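PDB 1Y7R: hypothetical protein SA2161 from Staphylococcus aureus, which is of unknown function but probably acts as an acetyltransferase of the GNAT family, transferring an acetyl group from acetyl-CoA to an unidentified acceptor. Local coordinates for residues Cys15-Asn20 with Ala70-Tyr75; Met53-Gly58 with Ile66-Val71. The protein carries 4 engineered substitutions. All coordinates share one frame; numbering follows the deposited sequence.

Contact 1: Cys15-Asn20 with Ala70-Tyr75; sequences CALRIN and AVLKSY. Engineered in segment 70-75: L72 (natural residue Ser).
Helix 11-20 of this GNAT fold ends against the end of strand 63-71, where L17 and N20 meet A70, L72 and K73. The apolar part rests on L17. With its CG anti to the backbone N (chi1 179°), this leucine brings its branch point to the strand: CG lies 3.8 Å from A70 CB, and CD2 sits 3.6 Å from A70 O. The other methyl, CD1, reaches onward to L72, 3.7 Å from its CD2, and the two leucine side chains cross at about a right angle. L72 is an engineered residue, serine in the natural sequence; as deposited, its CD2 also presses closely on the helix end, 3.4 Å from N20 CB. L17 also touches L50 and M53 of strand 49-58, so the helix end packs on two neighbouring strands of the sheet. In GNAT proteins the chain leaving this strand leads into the loop and helix that hold the pyrophosphate of acetyl-CoA, here probably Q76 onward into helix 80-95; a bound phosphate beside V71 is consistent with such a pocket. Polar contacts take over where N20 and K73 reach solvent. K73 N donates to N20 O over 2.9 Å, nearly straight at 170°, linking the last turn of the helix to the 3-10 turn 73-75. The side chain of N20 folds back on its own helix, its ND2 lying 2.9 Å from A16 O. That carbonyl also accepts from N20 N, and the two donors approach it from opposite faces of its plane.

Contact 2: Met53-Gly58 with Ile66-Val71; sequences MGRVIG and IVDIAV
R55 and D68 form a salt bridge across an antiparallel hairpin, strands 49-58 and 63-71, whose ladder is broken by a beta bulge. Their side chains lie side by side and point the same way. R55 NH1 donates to D68 OD2 across 2.8 Å, the oxygen lying at the guanidinium edge and in its plane; a bend at chi3 (68°) places NE for this approach, and R55 CD packs 3.7 Å from D68 CB. Both groups have further partners: D68 OD1 pairs with R18 and OD2 with the hydroxyl of Y14, while R55 NH2 bridges to D59 of the second subunit. In the backbone, M53 and A70 form one hydrogen-bonded pair and R55 and V67 another, with V67 N to R55 O at 2.9 Å. One residue, G54, separates them on one strand, but D68 and I69 on the other. The bulge is taken up at D68, whose backbone is in the left-handed helical region (phi 59°, psi 41°). Bulges in the equivalent GNAT strand commonly lie near the acetyl-CoA site. G54 lies opposite the bulge; I69 CD1 comes to 3.6 Å from G54 CA, and that same CA makes a CA-H...O contact with D68 O.

In the fold
Both contacts use strand 63-71, contact 2 deep within the sheet near the centre of the chain and contact 1 farther out, where the strand gives way to a turn. Their chemistry follows this placement: the inner contact is a ladder of backbone bonds with a buried ion pair beside it, whereas the outer one joins a helix to the strand end and the turn after it, by packing of L17 on A70 and on the engineered L72 and by one backbone bond at its solvent-facing end. A70 serves both, bonded to strand 49-58 through its backbone and covered by helix 11-20 at its methyl. Two direct links join them: R18 NH2 meets D68 OD1 at 2.7 Å, and L17 CD2 lies 3.5 Å from M53 CG.

Contact 1: Cys15-Asn20 with Ala70-Tyr75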
ATOM      1  N   CYS A  15       5.847 -11.902  14.306  1.00  7.13           N
ATOM      2  CA  CYS A  15       5.211 -11.183  15.390  1.00  6.58           C
ATOM      3  C   CYS A  15       6.287 -10.698  16.372  1.00  6.16           C
ATOM      4  O   CYS A  15       6.232  -9.559  16.869  1.00  5.92           O
ATOM      5  CB  CYS A  15       4.216 -12.102  16.095  1.00  6.79           C
ATOM      6  SG  CYS A  15       2.751 -12.414  15.069  1.00  9.85           S
ATOM      7  N   ALA A  16       7.266 -11.565  16.640  1.00  5.10           N
ATOM      8  CA  ALA A  16       8.347 -11.278  17.578  1.00  6.57           C
ATOM      9  C   ALA A  16       9.226 -10.142  17.095  1.00  5.82           C
ATOM     10  O   ALA A  16       9.658  -9.278  17.885  1.00  5.89           O
ATOM     11  CB  ALA A  16       9.202 -12.516  17.830  1.00  5.69           C
ATOM     12  N   LEU A  17       9.470 -10.122  15.795  1.00  6.57           N
ATOM     13  CA  LEU A  17      10.285  -9.058  15.234  1.00  7.18           C
ATOM     14  C   LEU A  17       9.587  -7.712  15.322  1.00  7.16           C
ATOM     15  O   LEU A  17      10.210  -6.723  15.723  1.00  6.90           O
ATOM     16  CB  LEU A  17      10.737  -9.395  13.824  1.00  7.73           C
ATOM     17  CG  LEU A  17      11.571  -8.328  13.139  1.00  9.26           C
ATOM     18  CD1 LEU A  17      12.846  -8.010  13.947  1.00 10.68           C
ATOM     19  CD2 LEU A  17      11.901  -8.829  11.726  1.00  9.24           C
ATOM     20  N   ARG A  18       8.304  -7.657  14.969  1.00  7.49           N
ATOM     21  CA  ARG A  18       7.500  -6.447  15.168  1.00  8.07           C
ATOM     22  C   ARG A  18       7.617  -5.900  16.597  1.00  7.95           C
ATOM     23  O   ARG A  18       7.936  -4.743  16.808  1.00  7.53           O
ATOM     24  CB  ARG A  18       6.020  -6.749  14.879  1.00  9.47           C
ATOM     25  CG  ARG A  18       5.615  -6.611  13.433  1.00 10.76           C
ATOM     26  CD  ARG A  18       4.178  -5.976  13.405  1.00 14.52           C
ATOM     27  NE  ARG A  18       3.943  -5.224  12.192  1.00 23.07           N
ATOM     28  CZ  ARG A  18       3.489  -3.985  12.096  1.00 21.42           C
ATOM     29  NH1 ARG A  18       3.112  -3.268  13.156  1.00 16.96           N
ATOM     30  NH2 ARG A  18       3.377  -3.477  10.891  1.00 25.07           N
ATOM     31  N   ILE A  19       7.350  -6.741  17.587  1.00  7.62           N
ATOM     32  CA  ILE A  19       7.400  -6.271  18.977  1.00  7.97           C
ATOM     33  C   ILE A  19       8.792  -5.769  19.375  1.00  7.09           C
ATOM     34  O   ILE A  19       8.966  -4.682  20.009  1.00  7.50           O
ATOM     35  CB  ILE A  19       6.886  -7.389  19.909  1.00  7.25           C
ATOM     36  CG1 ILE A  19       5.363  -7.463  19.740  1.00 10.03           C
ATOM     37  CG2 ILE A  19       7.279  -7.138  21.381  1.00  9.34           C
ATOM     38  CD1 ILE A  19       4.788  -8.788  20.192  1.00 10.41           C
ATOM     39  N   ASN A  20       9.792  -6.539  19.008  1.00  6.91           N
ATOM     40  CA  ASN A  20      11.149  -6.200  19.405  1.00  6.03           C
ATOM     41  C   ASN A  20      11.810  -5.124  18.575  1.00  7.21           C
ATOM     42  O   ASN A  20      12.892  -4.647  18.945  1.00  7.26           O
ATOM     43  CB  ASN A  20      11.987  -7.449  19.490  1.00  5.87           C
ATOM     44  CG  ASN A  20      11.644  -8.239  20.714  1.00  6.11           C
ATOM     45  OD1 ASN A  20      12.057  -7.871  21.812  1.00  8.95           O
ATOM     46  ND2 ASN A  20      10.815  -9.250  20.565  1.00  5.69           N
ATOM     47  N   ALA A  70      11.204  -3.751   9.736  1.00  7.86           N
ATOM     48  CA  ALA A  70      11.350  -4.002  11.165  1.00  6.62           C
ATOM     49  C   ALA A  70      12.753  -4.504  11.404  1.00  7.14           C
ATOM     50  O   ALA A  70      13.138  -5.536  10.843  1.00  7.68           O
ATOM     51  CB  ALA A  70      10.362  -5.069  11.604  1.00  8.72           C
ATOM     52  N   VAL A  71      13.499  -3.810  12.254  1.00  5.19           N
ATOM     53  CA  VAL A  71      14.841  -4.263  12.647  1.00  5.02           C
ATOM     54  C   VAL A  71      14.837  -4.287  14.179  1.00  5.52           C
ATOM     55  O   VAL A  71      14.392  -3.322  14.797  1.00  4.85           O
ATOM     56  CB  VAL A  71      15.935  -3.275  12.102  1.00  5.34           C
ATOM     57  CG1 VAL A  71      17.308  -3.553  12.720  1.00  6.00           C
ATOM     58  CG2 VAL A  71      15.955  -3.265  10.526  1.00  6.35           C
ATOM     59  N   LEU A  72      15.319  -5.366  14.798  1.00  4.11           N
ATOM     60  CA  LEU A  72      15.435  -5.402  16.267  1.00  4.84           C
ATOM     61  C   LEU A  72      16.025  -4.125  16.828  1.00  5.77           C
ATOM     62  O   LEU A  72      17.026  -3.598  16.306  1.00  4.37           O
ATOM     63  CB  LEU A  72      16.301  -6.566  16.719  1.00  6.19           C
ATOM     64  CG  LEU A  72      15.730  -7.944  16.443  1.00  6.22           C
ATOM     65  CD1 LEU A  72      16.792  -8.970  16.840  1.00  5.47           C
ATOM     66  CD2 LEU A  72      14.454  -8.129  17.269  1.00  5.92           C
ATOM     67  N   LYS A  73      15.421  -3.634  17.912  1.00  6.22           N
ATOM     68  CA  LYS A  73      15.949  -2.438  18.564  1.00  8.51           C
ATOM     69  C   LYS A  73      17.460  -2.595  18.827  1.00  8.39           C
ATOM     70  O   LYS A  73      18.235  -1.680  18.540  1.00  9.39           O
ATOM     71  CB  LYS A  73      15.196  -2.192  19.854  1.00  9.83           C
ATOM     72  CG  LYS A  73      14.574  -0.801  19.994  1.00 15.21           C
ATOM     73  CD  LYS A  73      13.854  -0.272  18.752  1.00 19.04           C
ATOM     74  CE  LYS A  73      13.565   1.251  18.901  1.00 20.13           C
ATOM     75  NZ  LYS A  73      13.242   1.967  17.602  1.00 24.19           N
ATOM     76  N   SER A  74      17.879  -3.771  19.284  1.00  9.06           N
ATOM     77  CA  SER A  74      19.280  -4.006  19.639  1.00  9.06           C
ATOM     78  C   SER A  74      20.213  -4.029  18.414  1.00  8.73           C
ATOM     79  O   SER A  74      21.431  -3.886  18.571  1.00  8.59           O
ATOM     80  CB  SER A  74      19.445  -5.292  20.461  1.00 10.23           C
ATOM     81  OG  SER A  74      18.982  -6.410  19.722  1.00 10.68           O
ATOM     82  N   TYR A  75      19.643  -4.191  17.212  1.00  6.80           N
ATOM     83  CA  TYR A  75      20.400  -4.165  15.951  1.00  7.31           C
ATOM     84  C   TYR A  75      20.224  -2.878  15.137  1.00  7.73           C
ATOM     85  O   TYR A  75      20.783  -2.760  14.022  1.00  6.81           O
ATOM     86  CB  TYR A  75      19.969  -5.350  15.086  1.00  7.76           C
ATOM     87  CG  TYR A  75      20.573  -6.672  15.526  1.00  7.75           C
ATOM     88  CD1 TYR A  75      20.079  -7.357  16.638  1.00  8.80           C
ATOM     89  CD2 TYR A  75      21.640  -7.235  14.819  1.00 10.33           C
ATOM     90  CE1 TYR A  75      20.631  -8.554  17.044  1.00  8.67           C
ATOM     91  CE2 TYR A  75      22.204  -8.439  15.211  1.00 10.19           C
ATOM     92  CZ  TYR A  75      21.699  -9.096  16.336  1.00 10.13           C
ATOM     93  OH  TYR A  75      22.245 -10.309  16.728  1.00 12.10           O
TER

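Contact 2: Met53-Gly58 with Ile66-Val71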
HETATM    1  N   MSE A  53      13.522  -7.508   8.763  1.00  6.42           N
HETATM    2  CA  MSE A  53      12.667  -7.886   7.639  1.00  8.48           C
HETATM    3  C   MSE A  53      12.127  -6.641   6.950  1.00  6.85           C
HETATM    4  O   MSE A  53      12.122  -5.544   7.496  1.00  6.70           O
HETATM    5  CB  MSE A  53      11.487  -8.742   8.099  1.00  8.15           C
HETATM    6  CG  MSE A  53      10.402  -7.937   8.712  1.00  8.92           C
HETATM    7 SE   MSE A  53       8.998  -9.161   9.263  1.00 21.69          SE
HETATM    8  CE  MSE A  53       8.938 -10.240   7.822  1.00 14.45           C
ATOM      9  N   GLY A  54      11.669  -6.839   5.738  1.00  5.91           N
ATOM     10  CA  GLY A  54      10.853  -5.837   5.024  1.00  5.05           C
ATOM     11  C   GLY A  54       9.952  -6.562   4.034  1.00  4.70           C
ATOM     12  O   GLY A  54      10.267  -7.677   3.580  1.00  4.85           O
ATOM     13  N   ARG A  55       8.808  -5.954   3.709  1.00  5.31           N
ATOM     14  CA  ARG A  55       7.841  -6.615   2.824  1.00  5.02           C
ATOM     15  C   ARG A  55       7.328  -5.601   1.804  1.00  5.82           C
ATOM     16  O   ARG A  55       7.409  -4.387   2.032  1.00  7.07           O
ATOM     17  CB  ARG A  55       6.669  -7.219   3.640  1.00  5.03           C
ATOM     18  CG  ARG A  55       7.139  -8.199   4.725  1.00  3.37           C
ATOM     19  CD  ARG A  55       6.053  -8.633   5.675  1.00  6.56           C
ATOM     20  NE  ARG A  55       5.043  -9.484   5.023  1.00  8.30           N
ATOM     21  CZ  ARG A  55       3.722  -9.295   5.053  1.00  7.09           C
ATOM     22  NH1 ARG A  55       3.169  -8.281   5.722  1.00  9.92           N
ATOM     23  NH2 ARG A  55       2.952 -10.185   4.424  1.00  8.19           N
ATOM     24  N   VAL A  56       6.852  -6.110   0.674  1.00  5.59           N
ATOM     25  CA  VAL A  56       6.240  -5.293  -0.386  1.00  5.73           C
ATOM     26  C   VAL A  56       4.874  -5.897  -0.777  1.00  5.54           C
ATOM     27  O   VAL A  56       4.743  -7.115  -1.018  1.00  5.80           O
ATOM     28  CB  VAL A  56       7.148  -5.215  -1.621  1.00  6.60           C
ATOM     29  CG1 VAL A  56       6.469  -4.424  -2.776  1.00  6.64           C
ATOM     30  CG2 VAL A  56       8.507  -4.617  -1.264  1.00  7.60           C
ATOM     31  N   ILE A  57       3.865  -5.025  -0.845  1.00  6.00           N
ATOM     32  CA  ILE A  57       2.565  -5.330  -1.419  1.00  5.80           C
ATOM     33  C   ILE A  57       2.409  -4.470  -2.686  1.00  5.29           C
ATOM     34  O   ILE A  57       3.127  -3.476  -2.870  1.00  5.33           O
ATOM     35  CB  ILE A  57       1.396  -5.099  -0.424  1.00  5.69           C
ATOM     36  CG1 ILE A  57       1.400  -3.658   0.140  1.00  4.98           C
ATOM     37  CG2 ILE A  57       1.441  -6.148   0.718  1.00  6.74           C
ATOM     38  CD1 ILE A  57       0.063  -3.216   0.742  1.00  6.33           C
ATOM     39  N   GLY A  58       1.477  -4.834  -3.547  1.00  5.40           N
ATOM     40  CA  GLY A  58       1.322  -4.027  -4.765  1.00  6.41           C
ATOM     41  C   GLY A  58       0.515  -4.746  -5.825  1.00  7.71           C
ATOM     42  O   GLY A  58      -0.035  -5.828  -5.569  1.00  8.20           O
ATOM     43  N   ILE A  66       5.706  -0.353   0.459  1.00  5.30           N
ATOM     44  CA  ILE A  66       6.697  -1.005   1.302  1.00  6.20           C
ATOM     45  C   ILE A  66       6.157  -0.949   2.724  1.00  6.62           C
ATOM     46  O   ILE A  66       5.736   0.132   3.194  1.00  6.08           O
ATOM     47  CB  ILE A  66       8.053  -0.285   1.207  1.00  5.81           C
ATOM     48  CG1 ILE A  66       8.545  -0.353  -0.240  1.00  6.55           C
ATOM     49  CG2 ILE A  66       9.073  -0.880   2.182  1.00  8.12           C
ATOM     50  CD1 ILE A  66       9.726   0.523  -0.519  1.00  8.81           C
ATOM     51  N   VAL A  67       6.156  -2.108   3.383  1.00  5.95           N
ATOM     52  CA  VAL A  67       5.528  -2.258   4.701  1.00  7.08           C
ATOM     53  C   VAL A  67       6.406  -3.123   5.596  1.00  7.02           C
ATOM     54  O   VAL A  67       7.272  -3.822   5.087  1.00  7.68           O
ATOM     55  CB  VAL A  67       4.091  -2.881   4.610  1.00  7.04           C
ATOM     56  CG1 VAL A  67       3.132  -1.977   3.809  1.00  8.38           C
ATOM     57  CG2 VAL A  67       4.098  -4.358   4.048  1.00  6.55           C
ATOM     58  N   ASP A  68       6.191  -3.064   6.911  1.00  8.29           N
ATOM     59  CA  ASP A  68       6.855  -3.987   7.851  1.00  8.90           C
ATOM     60  C   ASP A  68       8.367  -3.909   7.803  1.00  8.87           C
ATOM     61  O   ASP A  68       9.054  -4.943   7.881  1.00  8.92           O
ATOM     62  CB  ASP A  68       6.399  -5.430   7.589  1.00  9.70           C
ATOM     63  CG  ASP A  68       5.030  -5.706   8.156  1.00 12.55           C
ATOM     64  OD1 ASP A  68       4.697  -5.099   9.189  1.00 19.58           O
ATOM     65  OD2 ASP A  68       4.272  -6.493   7.585  1.00 14.49           O
ATOM     66  N   ILE A  69       8.920  -2.692   7.689  1.00  8.37           N
ATOM     67  CA  ILE A  69      10.380  -2.540   7.807  1.00  8.32           C
ATOM     68  C   ILE A  69      10.707  -2.599   9.293  1.00  8.43           C
ATOM     69  O   ILE A  69      10.514  -1.614  10.028  1.00  9.26           O
ATOM     70  CB  ILE A  69      10.872  -1.219   7.173  1.00  8.23           C
ATOM     71  CG1 ILE A  69      10.410  -1.169   5.709  1.00  9.14           C
ATOM     72  CG2 ILE A  69      12.423  -1.091   7.269  1.00  9.30           C
ATOM     73  CD1 ILE A  69      10.988  -2.214   4.841  1.00 11.53           C
ATOM     74  N   ALA A  70      11.204  -3.751   9.736  1.00  7.86           N
ATOM     75  CA  ALA A  70      11.350  -4.002  11.165  1.00  6.62           C
ATOM     76  C   ALA A  70      12.753  -4.504  11.404  1.00  7.14           C
ATOM     77  O   ALA A  70      13.138  -5.536  10.843  1.00  7.68           O
ATOM     78  CB  ALA A  70      10.362  -5.069  11.604  1.00  8.72           C
ATOM     79  N   VAL A  71      13.499  -3.810  12.254  1.00  5.19           N
ATOM     80  CA  VAL A  71      14.841  -4.263  12.647  1.00  5.02           C
ATOM     81  C   VAL A  71      14.837  -4.287  14.179  1.00  5.52           C
ATOM     82  O   VAL A  71      14.392  -3.322  14.797  1.00  4.85           O
ATOM     83  CB  VAL A  71      15.935  -3.275  12.102  1.00  5.34           C
ATOM     84  CG1 VAL A  71      17.308  -3.553  12.720  1.00  6.00           C
ATOM     85  CG2 VAL A  71      15.955  -3.265  10.526  1.00  6.35           C
TER